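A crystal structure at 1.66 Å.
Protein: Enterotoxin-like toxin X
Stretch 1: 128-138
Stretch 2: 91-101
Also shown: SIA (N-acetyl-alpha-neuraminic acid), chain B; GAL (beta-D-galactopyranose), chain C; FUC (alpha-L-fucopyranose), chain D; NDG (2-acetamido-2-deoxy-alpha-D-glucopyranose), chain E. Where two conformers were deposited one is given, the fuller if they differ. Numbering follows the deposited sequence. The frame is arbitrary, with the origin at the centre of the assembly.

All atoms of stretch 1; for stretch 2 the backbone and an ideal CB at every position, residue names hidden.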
# COMPACT_ATOMS: atom_id res chain seq x y z
N LYS A 128 8.08 13.05 1.63
CA LYS A 128 7.29 11.90 2.01
C LYS A 128 5.78 12.15 2.05
O LYS A 128 5.34 13.28 2.22
CB LYS A 128 7.76 11.37 3.36
CG LYS A 128 7.51 12.31 4.52
CD LYS A 128 8.20 11.77 5.77
CE LYS A 128 7.91 12.66 6.97
NZ LYS A 128 8.29 11.96 8.24
N TYR A 129 5.04 11.07 1.87
CA TYR A 129 3.61 11.00 2.12
C TYR A 129 3.40 9.81 3.04
O TYR A 129 3.70 8.66 2.67
CB TYR A 129 2.80 10.83 0.82
CG TYR A 129 3.09 11.86 -0.23
CD1 TYR A 129 2.39 13.07 -0.27
CD2 TYR A 129 4.06 11.62 -1.22
CE1 TYR A 129 2.66 14.03 -1.24
CE2 TYR A 129 4.32 12.56 -2.22
CZ TYR A 129 3.62 13.77 -2.22
OH TYR A 129 3.89 14.70 -3.19
N THR A 130 2.83 10.07 4.21
CA THR A 130 2.69 9.07 5.26
C THR A 130 1.26 8.55 5.33
O THR A 130 0.31 9.32 5.43
CB THR A 130 3.09 9.64 6.65
OG1 THR A 130 4.41 10.18 6.59
CG2 THR A 130 3.02 8.55 7.70
N LEU A 131 1.14 7.23 5.25
CA LEU A 131 -0.10 6.52 5.28
C LEU A 131 -0.20 5.72 6.57
O LEU A 131 0.41 4.65 6.70
CB LEU A 131 -0.21 5.58 4.08
CG LEU A 131 0.18 6.18 2.72
CD1 LEU A 131 0.08 5.07 1.69
CD2 LEU A 131 -0.69 7.36 2.34
N GLU A 132 -1.01 6.21 7.49
CA GLU A 132 -1.22 5.52 8.76
C GLU A 132 -2.12 4.30 8.56
O GLU A 132 -3.27 4.44 8.13
CB GLU A 132 -1.84 6.48 9.78
CG GLU A 132 -1.00 7.70 10.06
CD GLU A 132 -1.55 8.51 11.22
OE1 GLU A 132 -1.43 8.01 12.36
OE2 GLU A 132 -2.11 9.61 10.99
N SER A 133 -1.61 3.11 8.89
CA SER A 133 -2.25 1.87 8.48
C SER A 133 -3.52 1.49 9.22
O SER A 133 -4.26 0.66 8.77
CB SER A 133 -1.27 0.70 8.56
OG SER A 133 -0.91 0.43 9.91
N HIS A 134 -3.72 2.07 10.40
CA HIS A 134 -4.82 1.68 11.28
C HIS A 134 -6.17 2.30 10.89
O HIS A 134 -7.21 1.95 11.48
CB HIS A 134 -4.47 2.03 12.74
CG HIS A 134 -4.42 3.50 13.02
ND1 HIS A 134 -3.33 4.29 12.73
CD2 HIS A 134 -5.35 4.32 13.56
CE1 HIS A 134 -3.57 5.53 13.10
NE2 HIS A 134 -4.80 5.58 13.59
N LYS A 135 -6.17 3.21 9.91
CA LYS A 135 -7.37 3.91 9.50
C LYS A 135 -7.29 4.24 8.01
O LYS A 135 -6.22 4.17 7.41
CB LYS A 135 -7.54 5.19 10.33
CG LYS A 135 -6.42 6.20 10.21
CD LYS A 135 -6.59 7.42 11.08
CE LYS A 135 -5.46 8.41 10.85
NZ LYS A 135 -5.47 9.57 11.79
N GLU A 136 -8.42 4.64 7.44
CA GLU A 136 -8.47 5.02 6.03
C GLU A 136 -7.69 6.32 5.79
O GLU A 136 -7.45 7.09 6.71
CB GLU A 136 -9.93 5.18 5.57
CG GLU A 136 -10.70 3.88 5.61
CD GLU A 136 -12.16 4.03 5.18
OE1 GLU A 136 -12.41 4.71 4.16
OE2 GLU A 136 -13.04 3.46 5.85
N LEU A 137 -7.28 6.55 4.55
CA LEU A 137 -6.74 7.85 4.17
C LEU A 137 -7.76 8.94 4.48
O LEU A 137 -8.95 8.77 4.18
CB LEU A 137 -6.46 7.88 2.66
CG LEU A 137 -5.83 9.12 2.05
CD1 LEU A 137 -4.39 9.29 2.49
CD2 LEU A 137 -5.91 9.03 0.52
N GLN A 138 -7.30 10.05 5.03
CA GLN A 138 -8.18 11.19 5.33
C GLN A 138 -8.72 11.77 4.02
O GLN A 138 -7.97 11.92 3.04
CB GLN A 138 -7.45 12.25 6.13
CG GLN A 138 -6.96 11.77 7.51
CD GLN A 138 -5.46 11.43 7.53
OE1 GLN A 138 -4.96 10.70 6.66
NE2 GLN A 138 -4.74 11.94 8.53
N UNK A 91 -3.50 10.76 -8.31
CA UNK A 91 -3.89 11.29 -7.00
C UNK A 91 -3.33 10.42 -5.89
O UNK A 91 -3.03 9.21 -6.08
CB UNK A 91 -5.41 11.38 -6.88
N UNK A 92 -3.19 11.03 -4.72
CA UNK A 92 -2.84 10.28 -3.51
C UNK A 92 -3.91 9.22 -3.17
O UNK A 92 -3.57 8.15 -2.69
CB UNK A 92 -2.66 11.24 -2.33
N UNK A 93 -5.18 9.48 -3.49
CA UNK A 93 -6.20 8.46 -3.27
C UNK A 93 -5.85 7.21 -4.06
O UNK A 93 -5.92 6.10 -3.56
CB UNK A 93 -7.59 8.98 -3.67
N UNK A 94 -5.46 7.43 -5.32
CA UNK A 94 -5.10 6.33 -6.20
C UNK A 94 -3.85 5.58 -5.73
O UNK A 94 -3.83 4.36 -5.67
CB UNK A 94 -4.88 6.86 -7.62
N UNK A 95 -2.80 6.32 -5.39
CA UNK A 95 -1.53 5.71 -4.98
C UNK A 95 -1.66 5.00 -3.63
O UNK A 95 -1.21 3.85 -3.46
CB UNK A 95 -0.43 6.77 -4.91
N UNK A 96 -2.28 5.68 -2.67
CA UNK A 96 -2.68 5.04 -1.39
C UNK A 96 -3.43 3.72 -1.61
O UNK A 96 -3.12 2.69 -1.02
CB UNK A 96 -3.56 5.99 -0.58
N UNK A 97 -4.40 3.73 -2.53
CA UNK A 97 -5.16 2.54 -2.82
C UNK A 97 -4.30 1.40 -3.31
O UNK A 97 -4.35 0.29 -2.77
CB UNK A 97 -6.24 2.85 -3.86
N UNK A 98 -3.52 1.67 -4.36
CA UNK A 98 -2.72 0.63 -5.00
C UNK A 98 -1.66 0.09 -4.04
O UNK A 98 -1.43 -1.12 -3.97
CB UNK A 98 -2.06 1.17 -6.27
N UNK A 99 -1.03 0.99 -3.27
CA UNK A 99 -0.06 0.57 -2.28
C UNK A 99 -0.69 -0.36 -1.24
O UNK A 99 -0.14 -1.42 -0.96
CB UNK A 99 0.55 1.79 -1.60
N UNK A 100 -1.83 0.02 -0.67
CA UNK A 100 -2.44 -0.84 0.35
C UNK A 100 -2.94 -2.15 -0.23
O UNK A 100 -2.84 -3.19 0.43
CB UNK A 100 -3.60 -0.11 1.03
N UNK A 101 -3.41 -2.13 -1.49
CA UNK A 101 -3.73 -3.37 -2.19
C UNK A 101 -2.54 -4.36 -2.22
O UNK A 101 -2.70 -5.55 -1.93
CB UNK A 101 -4.17 -3.05 -3.62
C1 SIA B . 3.09 13.40 5.62
C2 SIA B . 2.86 14.90 5.85
C3 SIA B . 4.18 15.68 5.96
C4 SIA B . 4.92 15.72 4.62
C5 SIA B . 4.02 16.21 3.47
C6 SIA B . 2.73 15.41 3.47
C7 SIA B . 1.64 15.81 2.47
C8 SIA B . 0.36 15.02 2.71
C9 SIA B . -0.59 15.13 1.52
C10 SIA B . 4.53 16.92 1.19
C11 SIA B . 5.30 16.64 -0.06
N5 SIA B . 4.72 16.06 2.20
O1A SIA B . 4.06 12.85 6.18
O1B SIA B . 2.26 12.75 4.92
O4 SIA B . 6.06 16.57 4.67
O6 SIA B . 2.10 15.45 4.75
O7 SIA B . 1.40 17.23 2.51
O8 SIA B . 0.64 13.63 2.89
O9 SIA B . -1.88 14.71 1.93
O10 SIA B . 3.74 17.87 1.24
C1 GAL C . -1.59 14.84 7.82
C2 GAL C . -0.20 15.43 7.71
C3 GAL C . 0.76 14.45 7.04
C4 GAL C . 0.71 13.11 7.79
C5 GAL C . -0.72 12.58 7.88
C6 GAL C . -0.75 11.27 8.65
O2 GAL C . -0.22 16.67 7.00
O3 GAL C . 2.08 15.02 7.04
O4 GAL C . 1.27 13.31 9.08
O5 GAL C . -1.58 13.56 8.47
O6 GAL C . -2.06 10.72 8.72
C1 FUC D . -3.59 14.48 11.98
C2 FUC D . -3.26 13.13 12.61
C3 FUC D . -1.91 12.62 12.12
C4 FUC D . -0.83 13.66 12.38
C5 FUC D . -1.23 14.96 11.69
C6 FUC D . -0.22 16.07 11.90
O2 FUC D . -4.24 12.16 12.28
O3 FUC D . -1.61 11.38 12.76
O4 FUC D . -0.69 13.83 13.79
O5 FUC D . -2.51 15.40 12.13
C1 NDG E . -6.41 16.66 9.05
C2 NDG E . -5.90 15.40 9.74
C3 NDG E . -4.38 15.48 9.91
C4 NDG E . -3.77 15.60 8.51
C5 NDG E . -4.36 16.83 7.78
C6 NDG E . -3.89 16.90 6.34
C7 NDG E . -7.18 14.02 11.32
C8 NDG E . -7.83 13.98 12.68
O5 NDG E . -5.79 16.75 7.76
O3 NDG E . -3.90 14.31 10.59
O4 NDG E . -2.36 15.76 8.59
O6 NDG E . -4.38 15.73 5.69
O7 NDG E . -7.20 13.05 10.59
N2 NDG E . -6.59 15.18 11.00
O1 NDG E . -6.04 17.81 9.81

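Position 91 has extended backbone angles (-91/156) and stands just before a helix, with nothing of stretch 1 near its ideal CB. Its task is local: Ser, Thr, Asp or Asn could accept from the free amides of the first turn. The deposited residue is Thr-91, whose OG1 accepts a capping bond from the backbone N of residue 94 at 3.1 Å.

At 92 the CA-to-CB bond points toward stretch 1. The ideal CB lies 4.9 Å from Leu-137 CD2, with Tyr-129 and Leu-131 beyond, so the surroundings are apolar and leave room for a branched aliphatic chain; Leu, Met or Ile would suit. Leu-92 spans all three: its CD1 is 4.4 Å from Tyr-129 CB and 4.2 Å from Leu-131 CD2, while its CD2 is 4.3 Å from Leu-137 CD1. The same CD2 comes within 3.6 Å of O9 of SIA, so this leucine also borders the bound sugar.

Position 93 points sideways. Its ideal CB is 4.5 Å from Leu-137 CD2, but the direction beyond is open, so a long polar chain with an aliphatic base is reasonable. Lys-93 fits this pattern: its CA packs 3.8 Å from Leu-137 CD2, and its extended chain leads away.

Positions 94 and 95 find nothing of stretch 1 near their ideal CB atoms, so the contact leaves their choice free. They are Glu-94, pointing away, and Leu-95, pointing sideways with its end coming nearer.

The helix comes closest to the strand at 96, where its CA lies 7.3 Å from that of Leu-131. The ideal CB is 4.0 Å from Leu-137 CD2 and 4.3 Å from Leu-131 CD2, which favours a short side chain such as Ala, Ser, Val or Asp; the visible leucines alone would not single out an acid. Asp-96 sits between them, with OD1 3.4 Å from Leu-131 CD1 and OD2 3.5 Å from Leu-137 CB. Its charge finds a partner one helical turn later, at 100.

At 97 the CA-to-CB bond points away and 98 is out of reach, so this contact sets no preference and many side chains would do; they are His-97 and Ile-98.

At 99 the bond again points toward stretch 1, and the ideal CB is 4.7 Å from Leu-131 CD1. Val, Ile or Leu would serve. Ile-99 brings CG2 to 4.5 Å from that same methyl.

Position 100 points toward stretch 1, yet no atom of stretch 1 lies within 5.5 Å of its ideal CB. Farther out, the type I turn from Glu-132 to Lys-135 presents backbone carbonyls, so a long donor, Arg or Lys, is called for. Arg-100 reaches it: NH1 donates to Lys-135 O at 2.8 Å, and NH2 donates to a water, 3.0 Å away, that in turn donates to Glu-132 O at 2.8 Å. Asp-96 OD1 accepts from Arg-100 NE at 2.7 Å and from NH2 at 2.9 Å, a salt bridge formed by the same guanidinium that reaches the turn.

Position 101 is out of reach and unconstrained here; it is Phe-101.

Stretch 2 91-101: TLKELDHIIRF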
# COMPACT_ATOMS: atom_id res chain seq x y z
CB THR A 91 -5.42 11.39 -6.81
OG1 THR A 91 -6.01 10.10 -6.81
CG2 THR A 91 -6.06 12.27 -7.91
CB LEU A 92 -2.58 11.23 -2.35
CG LEU A 92 -2.15 10.59 -1.02
CD1 LEU A 92 -0.95 9.66 -1.21
CD2 LEU A 92 -1.82 11.71 -0.04
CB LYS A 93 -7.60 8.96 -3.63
CG LYS A 93 -8.68 7.94 -3.32
CD LYS A 93 -10.07 8.48 -3.68
CE LYS A 93 -11.16 7.56 -3.18
NZ LYS A 93 -12.45 7.87 -3.87
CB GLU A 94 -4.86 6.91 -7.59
CG GLU A 94 -4.76 5.88 -8.67
CD GLU A 94 -4.76 6.54 -10.02
OE1 GLU A 94 -5.79 7.10 -10.44
OE2 GLU A 94 -3.70 6.46 -10.67
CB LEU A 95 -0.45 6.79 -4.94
CG LEU A 95 1.00 6.34 -4.92
CD1 LEU A 95 1.29 5.42 -6.11
CD2 LEU A 95 1.90 7.58 -4.94
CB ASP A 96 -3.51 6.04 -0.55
CG ASP A 96 -4.10 5.42 0.69
OD1 ASP A 96 -3.34 5.09 1.65
OD2 ASP A 96 -5.33 5.25 0.70
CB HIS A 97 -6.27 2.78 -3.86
CG HIS A 97 -7.08 1.56 -4.10
ND1 HIS A 97 -8.13 1.21 -3.28
CD2 HIS A 97 -6.91 0.53 -4.97
CE1 HIS A 97 -8.61 0.04 -3.67
NE2 HIS A 97 -7.88 -0.39 -4.68
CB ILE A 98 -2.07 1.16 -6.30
CG1 ILE A 98 -3.18 1.52 -7.31
CG2 ILE A 98 -1.09 0.15 -6.88
CD1 ILE A 98 -2.70 2.30 -8.52
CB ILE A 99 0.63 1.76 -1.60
CG1 ILE A 99 1.57 2.42 -2.61
CG2 ILE A 99 1.40 1.33 -0.36
CD1 ILE A 99 2.03 3.80 -2.20
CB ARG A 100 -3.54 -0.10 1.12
CG ARG A 100 -3.05 1.14 1.81
CD ARG A 100 -3.89 1.53 3.01
NE ARG A 100 -3.79 2.94 3.29
CZ ARG A 100 -4.20 3.56 4.40
NH1 ARG A 100 -4.70 2.87 5.42
NH2 ARG A 100 -4.07 4.87 4.48
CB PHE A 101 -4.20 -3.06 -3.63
CG PHE A 101 -4.59 -4.27 -4.41
CD1 PHE A 101 -3.64 -5.01 -5.11
CD2 PHE A 101 -5.93 -4.67 -4.47
CE1 PHE A 101 -4.01 -6.13 -5.86
CE2 PHE A 101 -6.30 -5.78 -5.22
CZ PHE A 101 -5.34 -6.51 -5.92
O HOH W 1 -4.58 6.59 6.90
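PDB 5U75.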